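Local coordinates for protein D,D-dipeptidase/D,D-carboxypeptidase (Enterococcus faecalis, PDB 4MUQ) that hydrolyses the dipeptide D-Ala-D-Ala as a zinc-dependent D,D-dipeptidase of vancomycin resistance and probably also acts as a D,D-carboxypeptidase, at residues V32-A38 with M47-A52; S72-L77 with P103-Q109; I126-Y132 with H164-F169. Where two conformers were deposited one is given. Residue numbers count along the deposited sequence, not the author numbering.

Contact 1. Residues V32-A38 with M47-A52; sequences VKGLVPA and MKRDVA. With PE3 (3,6,9,12,15,18,21,24,27,30,33,36,39-tridecaoxahentetracontane-1,41-diol), chain K.
Two backbone hydrogen bonds of 2.9 Å, V36 N to M47 O (171° at the hydrogen) and M47 N to V36 O (166°), join strands 35-39 and 45-48 as an antiparallel beta hairpin. V36 and M47 are therefore a hydrogen-bonded pair, CA atoms 5.6 Å apart; L35 and K48 follow as a non-hydrogen-bonded pair at 4.4 Å, with L35 CA 3.4 Å from M47 O in a CA-H...O contact. Just before L35, G34 takes left-handed angles (phi 75°, psi 24°). G34 O accepts from R49 N at 2.8 Å (137°). K48 is the N-cap of helix 49-62, so the second segment passes directly from strand into helix, and A52 N donates to K48 O at 2.9 Å to begin the helical pattern. The K48 side chain leaves its CA away from the partner, but chi3 and chi4, both p, curl it back until NZ donates to K33 O at 2.8 Å. A water donates to A38 O and A52 O, 2.7 Å from each. The segments bury 468 Å² between them: V36 and M47 share one face of the hairpin, where V36 CG2 meets A52 CB at 4.1 Å and A38 CB meets M47 CG at 4.1 Å. R49, with chi1 and chi2 t and chi3 m, lays one guanidinium face over V36, R49 NH2 lying 3.5 Å from V36 CG1. At the solvent side, G34 N donates to O40 of the polyether PE3 at 3.3 Å.

Contact 2. Residues S72-L77 with P103-Q109; sequences SGYRSL and PNHSEHQ. With ZN (zinc ion), chain B; 2D8 ((2R)-3-[(R)-[(1S)-1-aminoethyl](hydroxy)phosphoryl]-2-methylpropanoic acid), chain D; LY0 ((2R)-3-[(R)-[(1R)-1-aminoethyl](hydroxy)phosphoryl]-2-methylpropanoic acid), chain C.
Two loops of the Hedgehog/DD-peptidase fold meet here to build one side of the zinc site. CA atoms of Y74 and H108, and of R75 and Q109, are each 5.0 Å apart. H108 spends both ring nitrogens: NE2 binds zinc at 2.0 Å, while ND1 donates to G73 O at 2.7 Å (159°), which fixes the ring's orientation. The backbone answers with R75 N donating to H108 O at 3.0 Å; Y74 CA adds a 3.3 Å CA-H...O contact to H108 O. R75 O is buried without a hydrogen-bond partner and has a CA-H...O contact from Q109 CA at 3.2 Å. The R75 side chain (chi1 m, chi2 t, chi3 m) lays its guanidinium flat on the H108 ring (centres 3.7 Å apart, planes at 19°). R75 NH1 donates to S72 OG at 2.9 Å. The phosphinate oxygen O31 of 2D8 or LY0 accepts from R75 NH1 at 3.2 Å and from R75 NH2 at 2.8 Å, and also lies 2.4 Å from zinc; NH2 is further bonded to Q80 OE1. S106 OG accepts from H108 N at 3.0 Å, an ST turn. The inhibitor carboxylate O61 of 2D8 or LY0 sits 2.6 Å from S106 OG. Q109 braces its own loop: OE1 accepts from N104 N at 2.8 Å and NE2 donates to N104 OD1 at 3.0 Å. L77 CD1 packs on P103 CB at 3.7 Å. S72 ends strand 68-72, S76 N-caps helix 77-91, and residues 107-109 form a 3-10 turn leading toward strand 113-118.

Contact 3. Residues I126-Y132 with H164-F169; sequences IRPDFPY and HEPWHF. With ZN (zinc ion), chain B; 2D8 ((2R)-3-[(R)-[(1S)-1-aminoethyl](hydroxy)phosphoryl]-2-methylpropanoic acid), chain D; LY0 ((2R)-3-[(R)-[(1R)-1-aminoethyl](hydroxy)phosphoryl]-2-methylpropanoic acid), chain C.
Aromatic and CH-pi packing dominates this contact, which lines the inhibitor pocket of the zinc peptidase with the W167 indole. The segments are not strand-paired; their nearest CA atoms, F130 and W167, are 5.2 Å apart. W167 (chi1 p, chi2 82°) receives R127 CA 3.7 Å from the centroid of its six-membered ring and P128 CD 3.6 Å from that of its five-membered ring, 14° and 10° off the normal, so the chain at 127-128 lies across its face. Further apolar contacts follow: F130 CB to W167 CB at 4.0 Å, F130 CE2 to F169 CE2 at 3.5 Å with ring planes at 75°, and Y132 CE2 to P166 CG at 3.9 Å.

The one hydrogen bond between the segments joins Y132 OH and H164 NE2 at 2.6 Å.

W167 NE1 donates to phosphinate oxygen O32 of either inhibitor form at 2.9 Å (154°), and E165 OE1 lies 2.8 Å from that O32. I126 O is 2.8 Å from the inhibitor amine N1. Metal coordination comes from H168, whose ND1 binds zinc at 2.1 Å; O32 sits 2.2 Å from the metal.

Strand 168-171 runs antiparallel between strands 113-118 and 148-150, while residues 126-132 lead into helix 134-142, where R140 hydrogen-bonds F130 O and P166 O.

Contacts 2 and 3 meet at the zinc ion: H108 NE2 and H168 ND1 are 3.1 Å apart because both bind it, with D115 the third protein ligand. E107 OE1 lies 2.8 Å from H168 NE2, a probable hydrogen bond linking the two contacts through the H168 ring nitrogen that does not bind zinc. On the inhibitor side they divide the phosphinate, R75 of contact 2 holding O31 and W167 of contact 3 holding O32. Contact 1 packs against contact 2, their centres 13 Å apart: M47 SD packs on G73 CA at 3.6 Å and L35 CD1 on Y74 CG at 3.7 Å. The M47 side chain remains about 9 Å from zinc, and contacts 1 and 3 do not touch, their nearest atoms being about 6 Å apart.

Contact 1. Residues V32-A38 with M47-A52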
# COMPACT_ATOMS: atom_id res chain seq x y z
N VAL A 32 -10.55 -7.73 -6.60
CA VAL A 32 -9.85 -8.05 -5.36
C VAL A 32 -10.50 -9.27 -4.74
O VAL A 32 -11.72 -9.33 -4.61
CB VAL A 32 -9.96 -6.91 -4.32
CG1 VAL A 32 -9.13 -7.24 -3.09
CG2 VAL A 32 -9.50 -5.61 -4.92
N LYS A 33 -9.69 -10.24 -4.36
CA LYS A 33 -10.19 -11.35 -3.55
C LYS A 33 -9.27 -11.65 -2.37
O LYS A 33 -8.22 -11.01 -2.20
CB LYS A 33 -10.46 -12.60 -4.40
CG LYS A 33 -11.65 -12.42 -5.33
CD LYS A 33 -12.08 -13.72 -5.99
CE LYS A 33 -12.31 -13.50 -7.48
NZ LYS A 33 -12.86 -14.71 -8.15
N GLY A 34 -9.68 -12.60 -1.55
CA GLY A 34 -8.96 -12.88 -0.32
C GLY A 34 -9.23 -11.81 0.73
O GLY A 34 -8.42 -11.62 1.63
N LEU A 35 -10.36 -11.12 0.61
CA LEU A 35 -10.74 -10.13 1.61
C LEU A 35 -11.28 -10.83 2.83
O LEU A 35 -12.08 -11.77 2.71
CB LEU A 35 -11.80 -9.17 1.06
CG LEU A 35 -11.33 -8.21 -0.02
CD1 LEU A 35 -12.49 -7.40 -0.58
CD2 LEU A 35 -10.25 -7.27 0.53
N VAL A 36 -10.83 -10.39 4.00
CA VAL A 36 -11.32 -10.93 5.26
C VAL A 36 -11.48 -9.78 6.25
O VAL A 36 -10.88 -8.73 6.07
CB VAL A 36 -10.35 -11.98 5.87
CG1 VAL A 36 -10.16 -13.17 4.93
CG2 VAL A 36 -9.03 -11.35 6.22
N PRO A 37 -12.31 -9.98 7.28
CA PRO A 37 -12.41 -8.94 8.31
C PRO A 37 -11.06 -8.73 8.98
O PRO A 37 -10.39 -9.71 9.31
CB PRO A 37 -13.41 -9.53 9.31
CG PRO A 37 -14.24 -10.48 8.50
CD PRO A 37 -13.27 -11.08 7.51
N ALA A 38 -10.69 -7.48 9.20
CA ALA A 38 -9.39 -7.18 9.78
C ALA A 38 -9.30 -7.65 11.22
O ALA A 38 -8.23 -8.05 11.68
CB ALA A 38 -9.10 -5.70 9.70
N MET A 47 -9.98 -6.33 4.78
CA MET A 47 -8.66 -6.08 4.18
C MET A 47 -8.23 -7.36 3.49
O MET A 47 -8.75 -8.43 3.77
CB MET A 47 -7.62 -5.75 5.25
CG MET A 47 -7.84 -4.45 5.99
SD MET A 47 -7.69 -3.00 4.94
CE MET A 47 -5.92 -2.96 4.66
N LYS A 48 -7.25 -7.25 2.59
CA LYS A 48 -6.65 -8.47 2.07
C LYS A 48 -6.10 -9.28 3.24
O LYS A 48 -5.54 -8.71 4.20
CB LYS A 48 -5.54 -8.17 1.06
CG LYS A 48 -6.04 -7.63 -0.28
CD LYS A 48 -4.97 -7.73 -1.36
CE LYS A 48 -4.60 -9.18 -1.66
NZ LYS A 48 -5.65 -9.88 -2.47
N ARG A 49 -6.25 -10.60 3.17
CA ARG A 49 -5.93 -11.51 4.27
C ARG A 49 -4.51 -11.31 4.82
O ARG A 49 -4.32 -11.18 6.03
CB ARG A 49 -6.12 -12.96 3.84
CG ARG A 49 -5.80 -13.99 4.93
CD ARG A 49 -6.00 -15.43 4.44
NE ARG A 49 -7.40 -15.85 4.51
CZ ARG A 49 -8.22 -15.91 3.47
NH1 ARG A 49 -7.80 -15.57 2.26
NH2 ARG A 49 -9.48 -16.32 3.64
N ASP A 50 -3.52 -11.28 3.94
CA ASP A 50 -2.14 -11.15 4.41
C ASP A 50 -1.90 -9.79 5.06
O ASP A 50 -1.13 -9.67 6.01
CB ASP A 50 -1.15 -11.44 3.28
CG ASP A 50 -1.23 -12.88 2.79
OD1 ASP A 50 -1.62 -13.76 3.59
OD2 ASP A 50 -0.93 -13.12 1.60
N VAL A 51 -2.60 -8.77 4.57
CA VAL A 51 -2.51 -7.42 5.14
C VAL A 51 -3.16 -7.35 6.54
O VAL A 51 -2.62 -6.73 7.47
CB VAL A 51 -3.13 -6.38 4.19
CG1 VAL A 51 -2.95 -5.00 4.74
CG2 VAL A 51 -2.49 -6.48 2.80
N ALA A 52 -4.32 -7.98 6.70
CA ALA A 52 -4.96 -8.08 8.01
C ALA A 52 -4.03 -8.78 8.99
O ALA A 52 -3.91 -8.37 10.14
CB ALA A 52 -6.28 -8.84 7.90
O43 PE3 K . -10.10 -16.29 -0.44
C42 PE3 K . -10.79 -16.91 -1.54
C41 PE3 K . -12.17 -16.28 -1.72
O40 PE3 K . -11.99 -14.88 -1.98
C39 PE3 K . -13.19 -14.12 -2.21
C38 PE3 K . -14.29 -14.00 -1.14
O37 PE3 K . -14.89 -15.24 -0.75
O HOH W 1 -5.86 -6.89 11.34

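Contact 2. Residues S72-L77 with P103-Q109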
# COMPACT_ATOMS: atom_id res chain seq x y z
N SER A 72 -11.64 2.55 8.31
CA SER A 72 -12.04 2.21 6.95
C SER A 72 -10.96 1.37 6.32
O SER A 72 -9.79 1.75 6.35
CB SER A 72 -12.24 3.49 6.12
OG SER A 72 -12.78 3.17 4.85
N GLY A 73 -11.35 0.23 5.75
CA GLY A 73 -10.43 -0.64 5.04
C GLY A 73 -10.81 -0.74 3.58
O GLY A 73 -10.77 0.26 2.85
N TYR A 74 -11.15 -1.94 3.12
CA TYR A 74 -11.62 -2.10 1.75
C TYR A 74 -12.88 -1.28 1.53
O TYR A 74 -13.79 -1.30 2.36
CB TYR A 74 -11.91 -3.56 1.44
CG TYR A 74 -12.52 -3.73 0.07
CD1 TYR A 74 -11.73 -3.64 -1.07
CD2 TYR A 74 -13.88 -3.91 -0.09
CE1 TYR A 74 -12.27 -3.77 -2.33
CE2 TYR A 74 -14.45 -4.04 -1.37
CZ TYR A 74 -13.62 -3.95 -2.47
OH TYR A 74 -14.14 -4.07 -3.74
N ARG A 75 -12.92 -0.55 0.41
CA ARG A 75 -14.15 0.10 -0.03
C ARG A 75 -14.42 -0.29 -1.46
O ARG A 75 -13.50 -0.33 -2.29
CB ARG A 75 -14.06 1.62 0.11
CG ARG A 75 -13.75 2.04 1.54
CD ARG A 75 -14.07 3.48 1.86
NE ARG A 75 -13.27 4.44 1.12
CZ ARG A 75 -12.37 5.27 1.66
NH1 ARG A 75 -12.08 5.26 2.95
NH2 ARG A 75 -11.74 6.12 0.88
N SER A 76 -15.67 -0.60 -1.74
CA SER A 76 -16.12 -0.89 -3.09
C SER A 76 -16.26 0.40 -3.88
O SER A 76 -16.22 1.50 -3.33
CB SER A 76 -17.47 -1.55 -3.04
OG SER A 76 -18.44 -0.66 -2.50
N LEU A 77 -16.47 0.26 -5.18
CA LEU A 77 -16.66 1.42 -6.04
C LEU A 77 -17.88 2.25 -5.62
O LEU A 77 -17.82 3.48 -5.57
CB LEU A 77 -16.82 0.96 -7.48
CG LEU A 77 -17.14 2.08 -8.48
CD1 LEU A 77 -16.02 3.10 -8.55
CD2 LEU A 77 -17.42 1.49 -9.85
N PRO A 103 -13.44 8.07 -7.47
CA PRO A 103 -13.79 6.67 -7.63
C PRO A 103 -12.90 6.01 -8.69
O PRO A 103 -12.64 6.60 -9.75
CB PRO A 103 -15.24 6.74 -8.11
CG PRO A 103 -15.76 7.98 -7.47
CD PRO A 103 -14.62 8.96 -7.54
N ASN A 104 -12.44 4.80 -8.38
CA ASN A 104 -11.47 4.05 -9.19
C ASN A 104 -10.06 4.60 -9.13
O ASN A 104 -9.20 4.15 -9.87
CB ASN A 104 -11.95 3.81 -10.62
CG ASN A 104 -12.94 2.68 -10.71
OD1 ASN A 104 -13.01 1.83 -9.80
ND2 ASN A 104 -13.71 2.65 -11.77
N HIS A 105 -9.82 5.55 -8.24
CA HIS A 105 -8.46 6.06 -8.01
C HIS A 105 -8.10 5.99 -6.54
O HIS A 105 -7.13 6.64 -6.10
CB HIS A 105 -8.32 7.51 -8.51
CG HIS A 105 -8.57 7.66 -9.97
ND1 HIS A 105 -7.55 7.84 -10.89
CD2 HIS A 105 -9.71 7.64 -10.69
CE1 HIS A 105 -8.06 7.94 -12.10
NE2 HIS A 105 -9.37 7.82 -12.01
N SER A 106 -8.88 5.25 -5.75
CA SER A 106 -8.63 5.11 -4.31
C SER A 106 -7.92 3.81 -3.97
O SER A 106 -8.32 2.74 -4.42
CB SER A 106 -9.96 5.12 -3.55
OG SER A 106 -9.75 4.81 -2.17
N GLU A 107 -6.86 3.91 -3.18
CA GLU A 107 -6.20 2.72 -2.63
C GLU A 107 -7.12 1.88 -1.80
O GLU A 107 -6.86 0.70 -1.61
CB GLU A 107 -5.06 3.10 -1.70
CG GLU A 107 -3.95 3.85 -2.35
CD GLU A 107 -2.75 3.94 -1.45
OE1 GLU A 107 -2.90 4.15 -0.21
OE2 GLU A 107 -1.66 3.81 -2.01
N HIS A 108 -8.19 2.47 -1.27
CA HIS A 108 -9.09 1.66 -0.46
C HIS A 108 -9.78 0.57 -1.29
O HIS A 108 -10.19 -0.46 -0.75
CB HIS A 108 -10.13 2.52 0.28
CG HIS A 108 -9.56 3.23 1.46
ND1 HIS A 108 -9.51 2.67 2.72
CD2 HIS A 108 -8.99 4.45 1.56
CE1 HIS A 108 -8.94 3.52 3.55
NE2 HIS A 108 -8.62 4.61 2.88
N GLN A 109 -9.88 0.78 -2.59
CA GLN A 109 -10.49 -0.20 -3.48
C GLN A 109 -9.58 -1.40 -3.76
O GLN A 109 -9.98 -2.32 -4.45
CB GLN A 109 -10.96 0.44 -4.79
CG GLN A 109 -12.08 1.48 -4.60
CD GLN A 109 -12.41 2.20 -5.88
OE1 GLN A 109 -12.13 3.40 -6.01
NE2 GLN A 109 -12.97 1.48 -6.85
ZN ZN B . -7.89 6.32 3.68
C4 2D8 D . -8.74 9.57 1.26
C5 2D8 D . -8.06 8.71 0.24
C6 2D8 D . -9.10 7.91 -0.53
C7 2D8 D . -7.24 9.61 -0.67
N1 2D8 D . -10.80 9.11 4.85
P 2D8 D . -9.20 8.71 2.78
C1 2D8 D . -11.68 9.56 2.63
C2 2D8 D . -10.51 9.66 3.59
O31 2D8 D . -9.70 7.29 2.39
O32 2D8 D . -8.02 8.50 3.79
O61 2D8 D . -8.75 6.80 -0.92
O62 2D8 D . -10.19 8.40 -0.75
P LY0 C . -9.20 8.70 2.79
C1 LY0 C . -11.69 9.55 2.60
N1 LY0 C . -10.25 10.92 3.83
C2 LY0 C . -10.57 9.56 3.62
C4 LY0 C . -8.75 9.57 1.26
C5 LY0 C . -8.06 8.71 0.24
C6 LY0 C . -9.10 7.91 -0.53
C7 LY0 C . -7.24 9.61 -0.67
O31 LY0 C . -9.68 7.28 2.39
O32 LY0 C . -8.02 8.50 3.79
O61 LY0 C . -8.75 6.80 -0.92
O62 LY0 C . -10.19 8.40 -0.75
O HOH W 2 -12.08 -3.30 -5.85

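Contact 3. Residues I126-Y132 with H164-F169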
# COMPACT_ATOMS: atom_id res chain seq x y z
N ILE A 126 -14.20 10.72 7.78
CA ILE A 126 -13.39 11.23 6.68
C ILE A 126 -11.98 11.62 7.14
O ILE A 126 -10.99 11.34 6.46
CB ILE A 126 -14.09 12.42 5.95
CG1 ILE A 126 -14.98 11.88 4.81
CG2 ILE A 126 -13.08 13.44 5.41
CD1 ILE A 126 -15.30 12.91 3.74
N ARG A 127 -11.88 12.24 8.31
CA ARG A 127 -10.58 12.62 8.85
C ARG A 127 -10.42 12.24 10.32
O ARG A 127 -10.51 13.08 11.21
CB ARG A 127 -10.21 14.09 8.56
CG ARG A 127 -11.21 15.22 8.80
CD ARG A 127 -11.36 15.72 10.26
NE ARG A 127 -10.23 16.24 11.06
CZ ARG A 127 -8.94 16.43 10.75
NH1 ARG A 127 -8.43 16.16 9.56
NH2 ARG A 127 -8.14 16.92 11.68
N PRO A 128 -10.16 10.95 10.56
CA PRO A 128 -10.02 10.43 11.94
C PRO A 128 -8.75 10.89 12.63
O PRO A 128 -7.75 11.17 11.97
CB PRO A 128 -9.99 8.91 11.74
CG PRO A 128 -9.53 8.71 10.34
CD PRO A 128 -10.04 9.88 9.55
N ASP A 129 -8.79 10.95 13.96
CA ASP A 129 -7.66 11.41 14.76
C ASP A 129 -6.60 10.32 14.91
O ASP A 129 -6.86 9.27 15.50
CB ASP A 129 -8.14 11.89 16.14
CG ASP A 129 -7.06 12.66 16.90
OD1 ASP A 129 -6.36 13.48 16.28
OD2 ASP A 129 -6.93 12.44 18.13
N PHE A 130 -5.41 10.58 14.38
CA PHE A 130 -4.28 9.66 14.50
C PHE A 130 -3.02 10.50 14.68
O PHE A 130 -2.26 10.70 13.73
CB PHE A 130 -4.19 8.75 13.27
CG PHE A 130 -3.51 7.43 13.53
CD1 PHE A 130 -4.11 6.48 14.35
CD2 PHE A 130 -2.28 7.13 12.97
CE1 PHE A 130 -3.49 5.26 14.60
CE2 PHE A 130 -1.66 5.92 13.22
CZ PHE A 130 -2.26 4.98 14.03
N PRO A 131 -2.81 11.00 15.90
CA PRO A 131 -1.76 11.99 16.15
C PRO A 131 -0.34 11.45 16.03
O PRO A 131 -0.11 10.25 15.86
CB PRO A 131 -2.05 12.48 17.58
CG PRO A 131 -2.88 11.41 18.21
CD PRO A 131 -3.65 10.76 17.09
N TYR A 132 0.61 12.37 16.08
CA TYR A 132 2.02 12.05 15.98
C TYR A 132 2.60 11.94 17.39
O TYR A 132 3.75 12.33 17.65
CB TYR A 132 2.76 13.11 15.16
CG TYR A 132 2.40 13.08 13.68
CD1 TYR A 132 3.14 12.33 12.78
CD2 TYR A 132 1.30 13.79 13.20
CE1 TYR A 132 2.83 12.29 11.45
CE2 TYR A 132 0.97 13.76 11.86
CZ TYR A 132 1.74 12.99 10.98
OH TYR A 132 1.45 12.94 9.65
N HIS A 164 -2.06 16.20 3.23
CA HIS A 164 -1.55 15.51 4.41
C HIS A 164 -2.67 14.73 5.13
O HIS A 164 -3.66 15.34 5.54
CB HIS A 164 -0.98 16.58 5.33
CG HIS A 164 -0.44 16.07 6.63
ND1 HIS A 164 -0.31 16.90 7.72
CD2 HIS A 164 0.02 14.86 7.02
CE1 HIS A 164 0.19 16.22 8.74
NE2 HIS A 164 0.42 14.98 8.33
N GLU A 165 -2.48 13.43 5.30
CA GLU A 165 -3.42 12.60 6.06
C GLU A 165 -2.67 11.78 7.11
O GLU A 165 -2.01 10.81 6.79
CB GLU A 165 -4.23 11.68 5.14
CG GLU A 165 -5.08 12.43 4.14
CD GLU A 165 -6.15 11.56 3.54
OE1 GLU A 165 -5.94 10.33 3.53
OE2 GLU A 165 -7.17 12.13 3.11
N PRO A 166 -2.76 12.18 8.38
CA PRO A 166 -2.08 11.41 9.43
C PRO A 166 -2.54 9.95 9.54
O PRO A 166 -1.78 9.12 10.05
CB PRO A 166 -2.45 12.19 10.69
CG PRO A 166 -2.56 13.63 10.22
CD PRO A 166 -3.20 13.51 8.85
N TRP A 167 -3.74 9.65 9.05
CA TRP A 167 -4.45 8.41 9.41
C TRP A 167 -4.41 7.28 8.39
O TRP A 167 -4.84 6.18 8.71
CB TRP A 167 -5.92 8.72 9.68
CG TRP A 167 -6.58 9.35 8.47
CD1 TRP A 167 -7.07 8.71 7.36
CD2 TRP A 167 -6.78 10.75 8.24
NE1 TRP A 167 -7.56 9.63 6.47
CE2 TRP A 167 -7.40 10.89 6.98
CE3 TRP A 167 -6.49 11.91 8.98
CZ2 TRP A 167 -7.74 12.13 6.44
CZ3 TRP A 167 -6.83 13.15 8.44
CH2 TRP A 167 -7.43 13.25 7.17
N HIS A 168 -3.97 7.56 7.16
CA HIS A 168 -4.10 6.62 6.05
C HIS A 168 -2.81 5.87 5.78
O HIS A 168 -1.77 6.47 5.45
CB HIS A 168 -4.60 7.37 4.80
CG HIS A 168 -4.73 6.52 3.58
ND1 HIS A 168 -5.95 6.26 2.97
CD2 HIS A 168 -3.79 5.91 2.81
CE1 HIS A 168 -5.74 5.51 1.89
NE2 HIS A 168 -4.45 5.29 1.78
N PHE A 169 -2.87 4.54 5.91
CA PHE A 169 -1.68 3.70 5.74
C PHE A 169 -1.87 2.73 4.61
O PHE A 169 -2.96 2.18 4.42
CB PHE A 169 -1.36 2.98 7.06
CG PHE A 169 -0.85 3.91 8.11
CD1 PHE A 169 0.52 4.08 8.29
CD2 PHE A 169 -1.72 4.67 8.86
CE1 PHE A 169 1.02 4.97 9.24
CE2 PHE A 169 -1.24 5.57 9.80
CZ PHE A 169 0.14 5.71 9.99
ZN ZN B . -7.89 6.32 3.68
C4 2D8 D . -8.74 9.57 1.26
C5 2D8 D . -8.06 8.71 0.24
C6 2D8 D . -9.10 7.91 -0.53
C7 2D8 D . -7.24 9.61 -0.67
N1 2D8 D . -10.80 9.11 4.85
P 2D8 D . -9.20 8.71 2.78
C1 2D8 D . -11.68 9.56 2.63
C2 2D8 D . -10.51 9.66 3.59
O31 2D8 D . -9.70 7.29 2.39
O32 2D8 D . -8.02 8.50 3.79
O61 2D8 D . -8.75 6.80 -0.92
O62 2D8 D . -10.19 8.40 -0.75
P LY0 C . -9.20 8.70 2.79
C1 LY0 C . -11.69 9.55 2.60
N1 LY0 C . -10.25 10.92 3.83
C2 LY0 C . -10.57 9.56 3.62
C4 LY0 C . -8.75 9.57 1.26
C5 LY0 C . -8.06 8.71 0.24
C6 LY0 C . -9.10 7.91 -0.53
C7 LY0 C . -7.24 9.61 -0.67
O31 LY0 C . -9.68 7.28 2.39
O32 LY0 C . -8.02 8.50 3.79
O61 LY0 C . -8.75 6.80 -0.92
O62 LY0 C . -10.19 8.40 -0.75